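Local coordinates for protein TRAP dicarboxylate transporter, DctP subunit (Anaerococcus prevoti, PDB 4N91) that binds D-glucuronate, in both its alpha and beta forms, and probably serves as the solute-binding component of a TRAP-type transporter, at residues Y55-I66 with L254-G265. Sequence-based numbering, arbitrary orientation.
Sequences YVEDKLGDKYDI and LPEEDRKVFDEG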
loop_
_atom_site.group_PDB
_atom_site.type_symbol
_atom_site.label_atom_id
_atom_site.label_comp_id
_atom_site.label_asym_id
_atom_site.label_seq_id
_atom_site.Cartn_x
_atom_site.Cartn_y
_atom_site.Cartn_z
ATOM N N TYR A 55 -4.341 -19.360 12.309
ATOM C CA TYR A 55 -4.452 -20.440 11.347
ATOM C C TYR A 55 -3.222 -21.334 11.405
ATOM O O TYR A 55 -3.334 -22.562 11.503
ATOM C CB TYR A 55 -4.646 -19.918 9.924
ATOM C CG TYR A 55 -4.721 -21.042 8.927
ATOM C CD1 TYR A 55 -5.924 -21.708 8.701
ATOM C CD2 TYR A 55 -3.599 -21.469 8.237
ATOM C CE1 TYR A 55 -5.997 -22.751 7.805
ATOM C CE2 TYR A 55 -3.663 -22.519 7.340
ATOM C CZ TYR A 55 -4.867 -23.157 7.130
ATOM O OH TYR A 55 -4.940 -24.214 6.245
ATOM N N VAL A 56 -2.043 -20.728 11.329
ATOM C CA VAL A 56 -0.821 -21.511 11.239
ATOM C C VAL A 56 -0.548 -22.238 12.548
ATOM O O VAL A 56 -0.200 -23.416 12.546
ATOM C CB VAL A 56 0.388 -20.634 10.847
ATOM C CG1 VAL A 56 1.673 -21.433 10.954
ATOM C CG2 VAL A 56 0.202 -20.085 9.448
ATOM N N GLU A 57 -0.711 -21.548 13.669
ATOM C CA GLU A 57 -0.427 -22.153 14.958
ATOM C C GLU A 57 -1.405 -23.277 15.292
ATOM O O GLU A 57 -1.047 -24.228 15.984
ATOM C CB GLU A 57 -0.415 -21.081 16.053
ATOM C CG GLU A 57 0.757 -20.126 15.909
ATOM C CD GLU A 57 0.894 -19.168 17.071
ATOM O OE1 GLU A 57 0.049 -19.203 17.995
ATOM O OE2 GLU A 57 1.861 -18.370 17.053
ATOM N N ASP A 58 -2.633 -23.181 14.795
ATOM C CA ASP A 58 -3.601 -24.253 14.998
ATOM C C ASP A 58 -3.152 -25.534 14.305
ATOM O O ASP A 58 -3.422 -26.632 14.800
ATOM C CB ASP A 58 -4.984 -23.856 14.485
ATOM C CG ASP A 58 -5.738 -22.950 15.452
ATOM O OD1 ASP A 58 -5.301 -22.802 16.615
ATOM O OD2 ASP A 58 -6.780 -22.390 15.045
ATOM N N LYS A 59 -2.482 -25.417 13.162
ATOM C CA LYS A 59 -2.060 -26.612 12.428
ATOM C C LYS A 59 -0.670 -27.091 12.851
ATOM O O LYS A 59 -0.376 -28.285 12.788
ATOM C CB LYS A 59 -2.068 -26.376 10.914
ATOM C CG LYS A 59 -3.353 -25.752 10.364
ATOM C CD LYS A 59 -4.088 -26.664 9.394
ATOM C CE LYS A 59 -3.212 -27.028 8.196
ATOM N NZ LYS A 59 -3.948 -27.688 7.070
ATOM N N LEU A 60 0.169 -26.158 13.282
ATOM C CA LEU A 60 1.594 -26.388 13.485
ATOM C C LEU A 60 2.125 -25.633 14.718
ATOM O O LEU A 60 3.287 -25.213 14.741
ATOM C CB LEU A 60 2.339 -25.853 12.267
ATOM C CG LEU A 60 2.764 -26.742 11.107
ATOM C CD1 LEU A 60 1.754 -27.791 10.745
ATOM C CD2 LEU A 60 3.040 -25.830 9.929
ATOM N N GLY A 61 1.288 -25.434 15.732
ATOM C CA GLY A 61 1.665 -24.592 16.862
ATOM C C GLY A 61 2.742 -25.170 17.767
ATOM O O GLY A 61 3.455 -24.430 18.454
ATOM N N ASP A 62 2.865 -26.492 17.787
ATOM C CA ASP A 62 3.937 -27.120 18.550
ATOM C C ASP A 62 5.304 -26.707 17.998
ATOM O O ASP A 62 6.314 -26.821 18.690
ATOM C CB ASP A 62 3.818 -28.649 18.508
ATOM C CG ASP A 62 2.659 -29.173 19.338
ATOM O OD1 ASP A 62 2.182 -28.442 20.233
ATOM O OD2 ASP A 62 2.230 -30.325 19.102
ATOM N N LYS A 63 5.330 -26.230 16.753
ATOM C CA LYS A 63 6.584 -26.033 16.029
ATOM C C LYS A 63 6.936 -24.572 15.773
ATOM O O LYS A 63 8.111 -24.206 15.751
ATOM C CB LYS A 63 6.507 -26.751 14.687
ATOM C CG LYS A 63 7.825 -26.836 13.957
ATOM C CD LYS A 63 7.718 -27.769 12.757
ATOM C CE LYS A 63 9.035 -27.872 12.003
ATOM N NZ LYS A 63 8.909 -28.771 10.819
ATOM N N TYR A 64 5.925 -23.744 15.540
ATOM C CA TYR A 64 6.172 -22.348 15.231
ATOM C C TYR A 64 5.427 -21.433 16.184
ATOM O O TYR A 64 4.265 -21.666 16.514
ATOM C CB TYR A 64 5.757 -22.022 13.792
ATOM C CG TYR A 64 6.495 -22.793 12.720
ATOM C CD1 TYR A 64 7.753 -22.398 12.287
ATOM C CD2 TYR A 64 5.929 -23.914 12.135
ATOM C CE1 TYR A 64 8.428 -23.104 11.299
ATOM C CE2 TYR A 64 6.592 -24.623 11.155
ATOM C CZ TYR A 64 7.842 -24.218 10.742
ATOM O OH TYR A 64 8.497 -24.928 9.761
ATOM N N ASP A 65 6.115 -20.389 16.625
ATOM C CA ASP A 65 5.481 -19.308 17.350
ATOM C C ASP A 65 5.517 -18.088 16.439
ATOM O O ASP A 65 6.579 -17.537 16.189
ATOM C CB ASP A 65 6.223 -19.022 18.648
ATOM C CG ASP A 65 5.659 -17.827 19.391
ATOM O OD1 ASP A 65 4.539 -17.381 19.062
ATOM O OD2 ASP A 65 6.330 -17.335 20.315
ATOM N N ILE A 66 4.364 -17.702 15.909
ATOM C CA ILE A 66 4.298 -16.516 15.049
ATOM C C ILE A 66 4.096 -15.275 15.910
ATOM O O ILE A 66 3.156 -15.206 16.698
ATOM C CB ILE A 66 3.185 -16.676 13.992
ATOM C CG1 ILE A 66 3.631 -17.708 12.948
ATOM C CG2 ILE A 66 2.861 -15.355 13.334
ATOM C CD1 ILE A 66 2.553 -18.142 12.002
ATOM N N LEU A 254 11.361 -23.955 4.115
ATOM C CA LEU A 254 10.326 -24.699 4.819
ATOM C C LEU A 254 10.124 -26.099 4.233
ATOM O O LEU A 254 10.094 -26.276 3.010
ATOM C CB LEU A 254 8.992 -23.962 4.778
ATOM C CG LEU A 254 8.967 -22.607 5.478
ATOM C CD1 LEU A 254 7.622 -21.972 5.248
ATOM C CD2 LEU A 254 9.222 -22.756 6.963
ATOM N N PRO A 255 9.960 -27.093 5.103
ATOM C CA PRO A 255 9.544 -28.414 4.619
ATOM C C PRO A 255 8.226 -28.324 3.857
ATOM O O PRO A 255 7.427 -27.421 4.144
ATOM C CB PRO A 255 9.334 -29.206 5.910
ATOM C CG PRO A 255 10.169 -28.542 6.909
ATOM C CD PRO A 255 10.131 -27.074 6.564
ATOM N N GLU A 256 7.988 -29.259 2.940
ATOM C CA GLU A 256 6.833 -29.213 2.049
ATOM C C GLU A 256 5.531 -28.974 2.793
ATOM O O GLU A 256 4.722 -28.140 2.389
ATOM C CB GLU A 256 6.697 -30.533 1.266
ATOM C CG GLU A 256 5.436 -30.585 0.385
ATOM C CD GLU A 256 5.130 -31.979 -0.163
ATOM O OE1 GLU A 256 5.791 -32.958 0.249
ATOM O OE2 GLU A 256 4.210 -32.094 -1.006
ATOM N N GLU A 257 5.324 -29.729 3.866
ATOM C CA GLU A 257 4.044 -29.724 4.550
ATOM C C GLU A 257 3.868 -28.424 5.302
ATOM O O GLU A 257 2.762 -27.895 5.380
ATOM C CB GLU A 257 3.927 -30.907 5.502
ATOM C CG GLU A 257 3.520 -32.196 4.797
ATOM C CD GLU A 257 2.114 -32.115 4.201
ATOM O OE1 GLU A 257 1.151 -31.894 4.973
ATOM O OE2 GLU A 257 1.974 -32.261 2.965
ATOM N N ASP A 258 4.961 -27.908 5.848
ATOM C CA ASP A 258 4.914 -26.625 6.536
ATOM C C ASP A 258 4.623 -25.489 5.554
ATOM O O ASP A 258 3.833 -24.586 5.847
ATOM C CB ASP A 258 6.226 -26.355 7.255
ATOM C CG ASP A 258 6.483 -27.328 8.376
ATOM O OD1 ASP A 258 5.749 -28.328 8.467
ATOM O OD2 ASP A 258 7.419 -27.094 9.165
ATOM N N ARG A 259 5.279 -25.525 4.402
ATOM C CA ARG A 259 5.082 -24.521 3.361
ATOM C C ARG A 259 3.621 -24.488 2.936
ATOM O O ARG A 259 3.065 -23.425 2.692
ATOM C CB ARG A 259 5.955 -24.819 2.144
ATOM C CG ARG A 259 5.747 -23.868 0.974
ATOM C CD ARG A 259 6.107 -22.436 1.360
ATOM N NE ARG A 259 5.865 -21.491 0.271
ATOM C CZ ARG A 259 6.694 -21.290 -0.751
ATOM N NH1 ARG A 259 7.841 -21.956 -0.832
ATOM N NH2 ARG A 259 6.378 -20.405 -1.690
ATOM N N LYS A 260 2.998 -25.653 2.838
ATOM C CA LYS A 260 1.601 -25.696 2.427
ATOM C C LYS A 260 0.717 -24.961 3.438
ATOM O O LYS A 260 -0.198 -24.221 3.065
ATOM C CB LYS A 260 1.145 -27.139 2.219
ATOM C CG LYS A 260 1.688 -27.694 0.917
ATOM C CD LYS A 260 1.513 -29.189 0.819
ATOM C CE LYS A 260 1.790 -29.666 -0.590
ATOM N NZ LYS A 260 2.014 -31.132 -0.613
ATOM N N VAL A 261 1.025 -25.128 4.719
ATOM C CA VAL A 261 0.252 -24.477 5.767
ATOM C C VAL A 261 0.490 -22.969 5.745
ATOM O O VAL A 261 -0.456 -22.185 5.831
ATOM C CB VAL A 261 0.559 -25.053 7.153
ATOM C CG1 VAL A 261 -0.106 -24.219 8.231
ATOM C CG2 VAL A 261 0.111 -26.537 7.224
ATOM N N PHE A 262 1.744 -22.547 5.630
ATOM C CA PHE A 262 1.996 -21.108 5.521
ATOM C C PHE A 262 1.300 -20.500 4.315
ATOM O O PHE A 262 0.748 -19.393 4.417
ATOM C CB PHE A 262 3.495 -20.797 5.495
ATOM C CG PHE A 262 4.098 -20.713 6.848
ATOM C CD1 PHE A 262 4.157 -19.512 7.512
ATOM C CD2 PHE A 262 4.590 -21.844 7.475
ATOM C CE1 PHE A 262 4.715 -19.438 8.761
ATOM C CE2 PHE A 262 5.140 -21.768 8.727
ATOM C CZ PHE A 262 5.190 -20.576 9.373
ATOM N N ASP A 263 1.307 -21.200 3.186
ATOM C CA ASP A 263 0.669 -20.684 1.978
ATOM C C ASP A 263 -0.844 -20.511 2.195
ATOM O O ASP A 263 -1.431 -19.504 1.800
ATOM C CB ASP A 263 0.947 -21.597 0.775
ATOM C CG ASP A 263 2.396 -21.509 0.279
ATOM O OD1 ASP A 263 3.162 -20.657 0.767
ATOM O OD2 ASP A 263 2.771 -22.303 -0.611
ATOM N N GLU A 264 -1.465 -21.496 2.832
ATOM C CA GLU A 264 -2.886 -21.422 3.163
ATOM C C GLU A 264 -3.115 -20.243 4.098
ATOM O O GLU A 264 -4.092 -19.488 3.960
ATOM C CB GLU A 264 -3.351 -22.725 3.822
ATOM C CG GLU A 264 -3.414 -23.928 2.896
ATOM C CD GLU A 264 -3.596 -25.266 3.649
ATOM O OE1 GLU A 264 -3.186 -25.369 4.832
ATOM O OE2 GLU A 264 -4.150 -26.220 3.053
ATOM N N GLY A 265 -2.193 -20.060 5.040
ATOM C CA GLY A 265 -2.269 -18.929 5.943
ATOM C C GLY A 265 -2.225 -17.592 5.240
ATOM O O GLY A 265 -2.914 -16.667 5.645
#
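Val-261 sits as a knob in a hole made by Tyr-55, Val-56, Lys-59 and Leu-60, between helices 55-60 and 256-265. Their axes come within 9.4 Å at 152°, close to antiparallel. Val-261 CB meets Leu-60 CD2 at 3.8 Å, the two side chains tip to tip. CG1, anti to the backbone N (chi1 172°), points among Leu-60 CD2, Lys-59 CB and Tyr-55 CE2. Val-261 CG2 presses on Lys-59 CE at 3.5 Å, tighter than usual for two carbons.

At one end of the contact, Tyr-55 lies with its ring edge at the carbonyl oxygen of Val-261 and its CD2 beside Gly-265 CA. Tyr-55 OH donates to Glu-264 OE1 at 2.5 Å, from above the carboxylate plane. Lys-59 NZ adds a salt bridge to the same oxygen, its hydrogen bond weak. A phenylalanine at Tyr-55 would probably keep the ring packing but leave Glu-264 OE1 with just the weak lysine bond across this contact.

At the other end, Asp-258 OD2 takes two bonds. Tyr-64 OH donates to Asp-258 OD2 at 2.5 Å, which is very short. The extended Lys-63 brings its NZ to 2.8 Å from Asp-258 OD2, on the syn side. The buried carboxylate is thus likely to stay charged.

Tyr-64 also offers a face to the edge of Phe-262 in a T-shaped stack, planes at 90°. Val-56 CG1 covers a face of Phe-262 in a CH-pi contact. Trp-250 also meets Phe-262 edge-to-face.

The contact lies away from the glucuronate site. It docks the first turns of helix 256-290 on the alpha/beta domain that holds helix 44-60 and edge strand 64-69. Helix 256-290 is of the kind of long helix that runs along both domains in TRAP solute-binding proteins.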